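Local atomic coordinates of ribulose bisphosphate carboxylase (Hyperthermus butylicus DSM 5456, PDB entry 6HUN), a protein that probably catalyses the magnesium-dependent carboxylation of ribulose 1,5-bisphosphate to two molecules of 3-phosphoglycerate, acting as a form III Rubisco in archaeal AMP degradation. Residues K177-Y182 with D205-S210; L201-E206 with G239-V244; E222-I227 with Y261-I266. All coordinates share one frame; numbering follows the deposited sequence. Where two conformers were deposited one is given.

Contact 1 (K177-Y182 with D205-S210); sequences KPKLGY and DENFAS
Lys179 and Leu180, neighbours in one barrel loop, meet the next loop by opposite chemistries, and together they illustrate how a single turn can combine charge with apolar packing. CG of Lys179 takes the crowded position between its backbone N and carbonyl carbon (chi1 38°), and a bend at chi3 (-110°) carries the chain obliquely across Asp205. Its ammonium then forks. One salt bridge runs from NZ to Asp205 OD2 at 2.9 Å, the oxygen being met nearly along its C-O axis; the other runs from NZ to the syn lone pair of Glu206 OE1 at 2.7 Å. Glu65 of the second subunit supplies a further carboxylate to the same nitrogen. Leu180 makes the apolar part: CD2 lies over one face of the Phe208 ring, 3.9 Å from the centroid and 23° off the normal, a CH-pi contact, while CD1 rests on the amide of Asn207, 3.9 Å from ND2. That ND2 is bonded to Ser67 and Ser121 of the second subunit, whereas Asn207 OD1 is buried without a partner in the model. Between the backbones, a water donates to Lys179 O (2.9 Å) and accepts from Asp205 N (3.0 Å), and the type I turn from Asp205 to Phe208 brings the acids, Asn207 and the ring together. Lys179 is a predicted substrate ligand and the two acids are predicted Mg(2+) ligands, so the ion pairs probably neutralise crowded carboxylates here and may have to rearrange on binding of metal and substrate.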
loop_
_atom_site.group_PDB
_atom_site.type_symbol
_atom_site.label_atom_id
_atom_site.label_comp_id
_atom_site.label_asym_id
_atom_site.label_seq_id
_atom_site.Cartn_x
_atom_site.Cartn_y
_atom_site.Cartn_z
ATOM N N LYS A 177 2.477 -3.340 27.225
ATOM C CA LYS A 177 2.472 -4.763 27.028
ATOM C C LYS A 177 1.412 -5.349 27.947
ATOM O O LYS A 177 1.364 -4.987 29.130
ATOM C CB LYS A 177 3.840 -5.390 27.322
ATOM C CG LYS A 177 4.934 -4.997 26.340
ATOM C CD LYS A 177 6.303 -5.573 26.768
ATOM C CE LYS A 177 6.430 -7.099 26.513
ATOM N NZ LYS A 177 6.770 -7.414 25.090
ATOM N N PRO A 178 0.524 -6.226 27.444
ATOM C CA PRO A 178 0.453 -6.637 26.030
ATOM C C PRO A 178 -0.105 -5.523 25.163
ATOM O O PRO A 178 -0.707 -4.593 25.717
ATOM C CB PRO A 178 -0.498 -7.828 26.068
ATOM C CG PRO A 178 -1.391 -7.526 27.277
ATOM C CD PRO A 178 -0.495 -6.896 28.278
ATOM N N LYS A 179 0.066 -5.608 23.840
ATOM C CA LYS A 179 -0.351 -4.502 22.988
ATOM C C LYS A 179 -1.867 -4.409 22.884
ATOM O O LYS A 179 -2.386 -3.326 22.596
ATOM C CB LYS A 179 0.283 -4.614 21.592
ATOM C CG LYS A 179 0.386 -6.049 21.057
ATOM C CD LYS A 179 1.329 -6.209 19.872
ATOM C CE LYS A 179 0.566 -6.502 18.572
ATOM N NZ LYS A 179 1.451 -6.240 17.388
ATOM N N LEU A 180 -2.593 -5.503 23.138
ATOM C CA LEU A 180 -4.051 -5.450 23.180
ATOM C C LEU A 180 -4.551 -6.256 24.365
ATOM O O LEU A 180 -3.867 -7.151 24.866
ATOM C CB LEU A 180 -4.704 -5.974 21.885
ATOM C CG LEU A 180 -4.640 -5.142 20.598
ATOM C CD1 LEU A 180 -5.460 -5.825 19.502
ATOM C CD2 LEU A 180 -5.095 -3.707 20.764
ATOM N N GLY A 181 -5.751 -5.901 24.829
ATOM C CA GLY A 181 -6.397 -6.650 25.904
ATOM C C GLY A 181 -6.900 -5.821 27.080
ATOM O O GLY A 181 -7.556 -6.352 27.980
ATOM N N TYR A 182 -6.590 -4.525 27.087
ATOM C CA TYR A 182 -6.958 -3.603 28.152
ATOM C C TYR A 182 -8.288 -2.912 27.841
ATOM O O TYR A 182 -8.524 -2.464 26.712
ATOM C CB TYR A 182 -5.849 -2.549 28.333
ATOM C CG TYR A 182 -4.557 -3.081 28.931
ATOM C CD1 TYR A 182 -4.537 -3.573 30.234
ATOM C CD2 TYR A 182 -3.366 -3.102 28.196
ATOM C CE1 TYR A 182 -3.377 -4.065 30.798
ATOM C CE2 TYR A 182 -2.181 -3.605 28.754
ATOM C CZ TYR A 182 -2.200 -4.085 30.057
ATOM O OH TYR A 182 -1.063 -4.591 30.669
ATOM N N ASP A 205 -0.204 0.587 19.958
ATOM C CA ASP A 205 0.437 -0.261 18.964
ATOM C C ASP A 205 -0.281 -0.123 17.617
ATOM O O ASP A 205 -1.364 0.461 17.519
ATOM C CB ASP A 205 0.485 -1.707 19.439
ATOM C CG ASP A 205 1.752 -2.432 18.971
ATOM O OD1 ASP A 205 2.866 -1.866 19.065
ATOM O OD2 ASP A 205 1.639 -3.571 18.490
ATOM N N GLU A 206 0.365 -0.646 16.547
ATOM C CA GLU A 206 -0.101 -0.417 15.178
ATOM C C GLU A 206 -1.485 -0.987 14.909
ATOM O O GLU A 206 -2.180 -0.500 14.001
ATOM C CB GLU A 206 0.917 -0.999 14.179
ATOM C CG GLU A 206 0.907 -2.513 14.081
ATOM C CD GLU A 206 1.549 -3.202 15.262
ATOM O OE1 GLU A 206 1.275 -4.417 15.442
ATOM O OE2 GLU A 206 2.317 -2.536 16.014
ATOM N N ASN A 207 -1.926 -1.972 15.653
ATOM C CA ASN A 207 -3.218 -2.563 15.325
ATOM C C ASN A 207 -4.283 -2.122 16.303
ATOM O O ASN A 207 -5.393 -2.649 16.301
ATOM C CB ASN A 207 -3.124 -4.104 15.193
ATOM C CG ASN A 207 -2.795 -4.798 16.476
ATOM O OD1 ASN A 207 -2.427 -4.160 17.442
ATOM N ND2 ASN A 207 -2.966 -6.120 16.512
ATOM N N PHE A 208 -3.973 -1.131 17.135
ATOM C CA PHE A 208 -4.997 -0.533 17.986
ATOM C C PHE A 208 -5.740 0.475 17.130
ATOM O O PHE A 208 -5.110 1.228 16.377
ATOM C CB PHE A 208 -4.362 0.143 19.180
ATOM C CG PHE A 208 -5.169 0.044 20.428
ATOM C CD1 PHE A 208 -6.485 -0.426 20.393
ATOM C CD2 PHE A 208 -4.640 0.457 21.639
ATOM C CE1 PHE A 208 -7.268 -0.507 21.532
ATOM C CE2 PHE A 208 -5.412 0.383 22.787
ATOM C CZ PHE A 208 -6.743 -0.101 22.729
ATOM N N ALA A 209 -7.074 0.418 17.148
ATOM C CA ALA A 209 -7.867 1.358 16.365
ATOM C C ALA A 209 -9.073 1.735 17.216
ATOM O O ALA A 209 -8.921 2.431 18.231
ATOM C CB ALA A 209 -8.296 0.758 15.011
ATOM N N SER A 210 -10.263 1.244 16.871
ATOM C CA SER A 210 -11.395 1.421 17.746
ATOM C C SER A 210 -12.220 0.149 17.846
ATOM O O SER A 210 -13.428 0.152 17.625
ATOM C CB SER A 210 -12.285 2.590 17.320
ATOM O OG SER A 210 -13.200 2.933 18.374
HETATM O O HOH W 1 -1.143 -0.658 22.505
#

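Contact 2 (L201-E206 with G239-V244); sequences LVKDDE and GYLANV
Leu201 opens a parallel pairing of two adjacent barrel strands, the two strands of a beta-alpha-beta unit whose helix is 216-234. Its CD2 lies 3.7 Å from Gly239 CA, so close that a CB on the glycine would collide with it. Val202 uses both backbone polar atoms: its N donates to Gly239 O at 3.2 Å, and its O receives Leu241 N at 2.8 Å, nearly straight at 173°. On the opposite face of the sheet from Leu201, Val202 CG1 touches the Tyr240 ring at CD1. Lys203 returns to the Leu201 face and lays CG against Leu241 CD1 (3.7 Å) before its extended chain leads away to Gln403, whose OE1 accepts from NZ. Just past the strand, Asp204 N adds a bond to Leu241 O at 3.1 Å. Its carboxylate, turned 83° to the tyrosine ring, takes Tyr240 OH on the syn lone pair of OD1 (2.6 Å); OD2 receives Asn243 N at 2.9 Å from 33° above the carboxylate plane. Tyr187 OH is also hydrogen-bonded to OD1, and Arg219 forms a salt bridge with OD2. An alanine in place of Asp204 would probably leave Tyr240 OH and Asn243 N without this acceptor and remove Arg219's salt-bridge partner, loosening the strand ends. Past Asp204, Asp205 O accepts Asn243 ND2 at 3.1 Å, while Asn243 OD1 is hydrogen-bonded to Thr245 OG1. The buried acid, gripped by hydroxyls, a backbone N-H and a guanidinium, is therefore likely to be ionised, and it probably helps hold the backbone carrying Asp205 and Glu206, predicted Mg(2+) ligands, and Lys203, predicted to bind through a carbamate that is absent here.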
loop_
_atom_site.group_PDB
_atom_site.type_symbol
_atom_site.label_atom_id
_atom_site.label_comp_id
_atom_site.label_asym_id
_atom_site.label_seq_id
_atom_site.Cartn_x
_atom_site.Cartn_y
_atom_site.Cartn_z
ATOM N N LEU A 201 6.280 9.870 25.893
ATOM C CA LEU A 201 5.170 9.551 24.981
ATOM C C LEU A 201 4.692 8.141 25.254
ATOM O O LEU A 201 5.504 7.210 25.338
ATOM C CB LEU A 201 5.572 9.679 23.516
ATOM C CG LEU A 201 6.058 11.044 23.065
ATOM C CD1 LEU A 201 6.763 10.851 21.746
ATOM C CD2 LEU A 201 4.893 12.009 22.879
ATOM N N VAL A 202 3.370 7.974 25.416
ATOM C CA VAL A 202 2.787 6.643 25.426
ATOM C C VAL A 202 2.252 6.391 24.017
ATOM O O VAL A 202 1.757 7.305 23.362
ATOM C CB VAL A 202 1.699 6.507 26.517
ATOM C CG1 VAL A 202 0.765 7.664 26.470
ATOM C CG2 VAL A 202 0.941 5.180 26.378
ATOM N N LYS A 203 2.462 5.199 23.514
ATOM C CA LYS A 203 2.207 4.938 22.095
ATOM C C LYS A 203 1.272 3.767 21.939
ATOM O O LYS A 203 1.520 2.690 22.486
ATOM C CB LYS A 203 3.521 4.658 21.370
ATOM C CG LYS A 203 3.493 4.455 19.840
ATOM C CD LYS A 203 4.959 4.123 19.474
ATOM C CE LYS A 203 5.159 3.904 17.995
ATOM N NZ LYS A 203 5.528 2.491 17.614
ATOM N N ASP A 204 0.234 3.945 21.118
ATOM C CA ASP A 204 -0.612 2.823 20.788
ATOM C C ASP A 204 0.159 1.856 19.916
ATOM O O ASP A 204 1.019 2.259 19.128
ATOM C CB ASP A 204 -1.831 3.299 19.974
ATOM C CG ASP A 204 -2.938 3.848 20.814
ATOM O OD1 ASP A 204 -2.920 3.763 22.106
ATOM O OD2 ASP A 204 -3.844 4.405 20.149
ATOM N N ASP A 205 -0.204 0.587 19.958
ATOM C CA ASP A 205 0.437 -0.261 18.964
ATOM C C ASP A 205 -0.281 -0.123 17.617
ATOM O O ASP A 205 -1.364 0.461 17.519
ATOM C CB ASP A 205 0.485 -1.707 19.439
ATOM C CG ASP A 205 1.752 -2.432 18.971
ATOM O OD1 ASP A 205 2.866 -1.866 19.065
ATOM O OD2 ASP A 205 1.639 -3.571 18.490
ATOM N N GLU A 206 0.365 -0.646 16.547
ATOM C CA GLU A 206 -0.101 -0.417 15.178
ATOM C C GLU A 206 -1.485 -0.987 14.909
ATOM O O GLU A 206 -2.180 -0.500 14.001
ATOM C CB GLU A 206 0.917 -0.999 14.179
ATOM C CG GLU A 206 0.907 -2.513 14.081
ATOM C CD GLU A 206 1.549 -3.202 15.262
ATOM O OE1 GLU A 206 1.275 -4.417 15.442
ATOM O OE2 GLU A 206 2.317 -2.536 16.014
ATOM N N GLY A 239 2.899 13.339 26.003
ATOM C CA GLY A 239 2.006 13.261 24.855
ATOM C C GLY A 239 1.585 11.832 24.601
ATOM O O GLY A 239 2.177 10.904 25.124
ATOM N N TYR A 240 0.553 11.658 23.744
ATOM C CA TYR A 240 0.006 10.334 23.454
ATOM C C TYR A 240 0.021 10.131 21.936
ATOM O O TYR A 240 -0.485 10.993 21.207
ATOM C CB TYR A 240 -1.428 10.253 23.992
ATOM C CG TYR A 240 -2.206 8.993 23.737
ATOM C CD1 TYR A 240 -1.577 7.779 23.481
ATOM C CD2 TYR A 240 -3.600 9.024 23.707
ATOM C CE1 TYR A 240 -2.326 6.625 23.241
ATOM C CE2 TYR A 240 -4.347 7.888 23.476
ATOM C CZ TYR A 240 -3.719 6.703 23.241
ATOM O OH TYR A 240 -4.476 5.585 23.019
ATOM N N LEU A 241 0.642 9.047 21.462
ATOM C CA LEU A 241 0.647 8.781 20.009
ATOM C C LEU A 241 -0.583 7.905 19.789
ATOM O O LEU A 241 -0.515 6.679 19.824
ATOM C CB LEU A 241 1.961 8.133 19.531
ATOM C CG LEU A 241 3.286 8.823 19.924
ATOM C CD1 LEU A 241 4.557 7.994 19.547
ATOM C CD2 LEU A 241 3.365 10.257 19.358
ATOM N N ALA A 242 -1.725 8.560 19.576
ATOM C CA ALA A 242 -3.016 7.897 19.464
ATOM C C ALA A 242 -3.207 7.411 18.048
ATOM O O ALA A 242 -3.095 8.193 17.097
ATOM C CB ALA A 242 -4.164 8.851 19.815
ATOM N N ASN A 243 -3.543 6.140 17.906
ATOM C CA ASN A 243 -3.651 5.543 16.571
ATOM C C ASN A 243 -5.019 5.896 15.955
ATOM O O ASN A 243 -6.057 5.401 16.403
ATOM C CB ASN A 243 -3.432 4.041 16.661
ATOM C CG ASN A 243 -3.087 3.436 15.302
ATOM O OD1 ASN A 243 -3.434 3.994 14.293
ATOM N ND2 ASN A 243 -2.316 2.352 15.280
ATOM N N VAL A 244 -5.007 6.739 14.927
ATOM C CA VAL A 244 -6.232 7.183 14.245
ATOM C C VAL A 244 -6.446 6.429 12.945
ATOM O O VAL A 244 -7.302 6.824 12.126
ATOM C CB VAL A 244 -6.229 8.708 14.000
ATOM C CG1 VAL A 244 -6.175 9.489 15.328
ATOM C CG2 VAL A 244 -5.032 9.096 13.093
#

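Contact 3 (E222-I227 with Y261-I266); sequences EVMKAI and YGNKFI
Met224 lays the end of its folded side chain against the turn that leaves helix 248-260, overlapping the CB of Asn263. Bends at chi2 (-47°) and chi3 (-61°) curl the thioether so that SD and CE both reach this carbon: SD to Asn263 CB is 3.7 Å, and CE to Asn263 CB is the same 3.7 Å. CE also lies 3.7 Å from Tyr261 O, so the methyl touches a backbone carbonyl as well as the asparagine, whose side chain the methionine crosses at about a right angle. Nearer the helix, Met224 CG packs on Tyr261 CB at 4.0 Å. Even so, the methionine is only partly buried. One turn further along, Ile227 contributes marginally, its CD1 lying 4.1 Å from Asn263 OD1. The receiving surface is a Schellman motif, in which Gly262, with its positive phi of 74°, lets the chain turn out of the helix and lead towards strand 265-269. Asn263, its CG anti to the backbone N, carries its amide inward. The contact between helix and turn thus rests on van der Waals packing, with no polar bond between these segments: a flexible thioether fits against the bend, while the asparagine uses its ND2 on Tyr240 O of the adjacent barrel strand.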
loop_
_atom_site.group_PDB
_atom_site.type_symbol
_atom_site.label_atom_id
_atom_site.label_comp_id
_atom_site.label_asym_id
_atom_site.label_seq_id
_atom_site.Cartn_x
_atom_site.Cartn_y
_atom_site.Cartn_z
ATOM N N GLU A 222 -9.376 8.164 28.973
ATOM C CA GLU A 222 -8.633 7.566 30.077
ATOM C C GLU A 222 -7.138 7.866 30.001
ATOM O O GLU A 222 -6.482 8.011 31.043
ATOM C CB GLU A 222 -8.858 6.061 30.128
ATOM C CG GLU A 222 -10.231 5.641 30.572
ATOM C CD GLU A 222 -10.534 6.137 31.954
ATOM O OE1 GLU A 222 -9.776 5.785 32.904
ATOM O OE2 GLU A 222 -11.517 6.903 32.088
ATOM N N VAL A 223 -6.576 7.952 28.792
ATOM C CA VAL A 223 -5.154 8.273 28.682
ATOM C C VAL A 223 -4.899 9.760 28.914
ATOM O O VAL A 223 -3.895 10.127 29.538
ATOM C CB VAL A 223 -4.590 7.807 27.321
ATOM C CG1 VAL A 223 -3.098 8.223 27.168
ATOM C CG2 VAL A 223 -4.767 6.314 27.203
ATOM N N MET A 224 -5.808 10.636 28.489
ATOM C CA MET A 224 -5.568 12.071 28.624
ATOM C C MET A 224 -5.700 12.528 30.067
ATOM O O MET A 224 -5.043 13.498 30.462
ATOM C CB MET A 224 -6.523 12.866 27.744
ATOM C CG MET A 224 -6.268 12.689 26.257
ATOM S SD MET A 224 -4.514 12.848 25.783
ATOM C CE MET A 224 -4.187 14.574 26.313
ATOM N N LYS A 225 -6.530 11.831 30.845
ATOM C CA LYS A 225 -6.567 12.029 32.300
ATOM C C LYS A 225 -5.267 11.543 32.936
ATOM O O LYS A 225 -4.742 12.183 33.862
ATOM C CB LYS A 225 -7.787 11.297 32.875
ATOM C CG LYS A 225 -8.139 11.535 34.331
ATOM C CD LYS A 225 -9.250 10.571 34.782
ATOM C CE LYS A 225 -10.102 10.067 33.591
ATOM N NZ LYS A 225 -11.368 9.409 34.070
ATOM N N ALA A 226 -4.713 10.426 32.445
ATOM C CA ALA A 226 -3.426 9.939 32.949
ATOM C C ALA A 226 -2.296 10.906 32.632
ATOM O O ALA A 226 -1.406 11.110 33.467
ATOM C CB ALA A 226 -3.077 8.563 32.386
ATOM N N ILE A 227 -2.319 11.513 31.442
ATOM C CA ILE A 227 -1.303 12.498 31.061
ATOM C C ILE A 227 -1.372 13.716 31.983
ATOM O O ILE A 227 -0.339 14.202 32.469
ATOM C CB ILE A 227 -1.484 12.887 29.582
ATOM C CG1 ILE A 227 -0.803 11.827 28.697
ATOM C CG2 ILE A 227 -0.940 14.251 29.234
ATOM C CD1 ILE A 227 -0.956 12.100 27.176
ATOM N N TYR A 261 -9.132 17.231 22.894
ATOM C CA TYR A 261 -8.628 16.879 24.220
ATOM C C TYR A 261 -7.262 17.468 24.509
ATOM O O TYR A 261 -6.688 17.159 25.559
ATOM C CB TYR A 261 -8.580 15.360 24.425
ATOM C CG TYR A 261 -9.908 14.732 24.806
ATOM C CD1 TYR A 261 -10.379 14.765 26.104
ATOM C CD2 TYR A 261 -10.688 14.127 23.864
ATOM C CE1 TYR A 261 -11.587 14.191 26.430
ATOM C CE2 TYR A 261 -11.872 13.555 24.178
ATOM C CZ TYR A 261 -12.320 13.589 25.459
ATOM O OH TYR A 261 -13.530 13.014 25.743
ATOM N N GLY A 262 -6.774 18.388 23.687
ATOM C CA GLY A 262 -5.513 19.015 24.021
ATOM C C GLY A 262 -4.286 18.142 23.802
ATOM O O GLY A 262 -3.212 18.521 24.249
ATOM N N ASN A 263 -4.417 16.978 23.132
ATOM C CA ASN A 263 -3.248 16.173 22.776
ATOM C C ASN A 263 -2.676 16.688 21.457
ATOM O O ASN A 263 -3.410 17.217 20.612
ATOM C CB ASN A 263 -3.619 14.687 22.652
ATOM C CG ASN A 263 -2.398 13.775 22.506
ATOM O OD1 ASN A 263 -1.571 13.711 23.408
ATOM N ND2 ASN A 263 -2.297 13.045 21.369
ATOM N N LYS A 264 -1.356 16.535 21.280
ATOM C CA LYS A 264 -0.652 17.190 20.190
ATOM C C LYS A 264 -0.168 16.204 19.130
ATOM O O LYS A 264 0.475 16.631 18.160
ATOM C CB LYS A 264 0.528 17.982 20.697
ATOM C CG LYS A 264 0.077 19.154 21.644
ATOM C CD LYS A 264 -0.733 20.137 20.810
ATOM C CE LYS A 264 0.190 21.195 20.175
ATOM N NZ LYS A 264 -0.548 22.185 19.322
ATOM N N PHE A 265 -0.505 14.938 19.271
ATOM C CA PHE A 265 0.033 13.903 18.385
ATOM C C PHE A 265 -1.084 12.982 17.893
ATOM O O PHE A 265 -2.007 12.633 18.653
ATOM C CB PHE A 265 1.060 13.035 19.091
ATOM C CG PHE A 265 2.244 13.783 19.604
ATOM C CD1 PHE A 265 3.421 13.811 18.840
ATOM C CD2 PHE A 265 2.202 14.426 20.846
ATOM C CE1 PHE A 265 4.528 14.475 19.264
ATOM C CE2 PHE A 265 3.364 15.093 21.321
ATOM C CZ PHE A 265 4.519 15.104 20.491
ATOM N N ILE A 266 -0.943 12.512 16.632
ATOM C CA ILE A 266 -1.720 11.390 16.109
ATOM C C ILE A 266 -0.731 10.425 15.484
ATOM O O ILE A 266 0.348 10.834 15.041
ATOM C CB ILE A 266 -2.816 11.831 15.078
ATOM C CG1 ILE A 266 -2.155 12.643 13.952
ATOM C CG2 ILE A 266 -3.882 12.652 15.860
ATOM C CD1 ILE A 266 -3.088 13.030 12.694
#

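Overall arrangement
The three contacts step outward through the catalytic TIM barrel, from the mouth to the helical shell. Contacts 1 and 2 share Asp205 and Glu206, with centres about 10 Å apart, and touch again where Phe208 O lies 3.2 Å from Asn243 CG. Contact 2 is the hub: contact 3, also about 10 Å away centre to centre, meets it through Leu241 CD2 and Phe265 CD1 at 3.6 Å. Contacts 1 and 3, about 16 Å between centres, do not touch. In contact 2 the side chain of Lys203 is about 3 Å from a bound calcium ion. The side chain of Glu206 is about 7 Å from a bound calcium ion, consistent with contacts 1 and 2 bordering the predicted metal site.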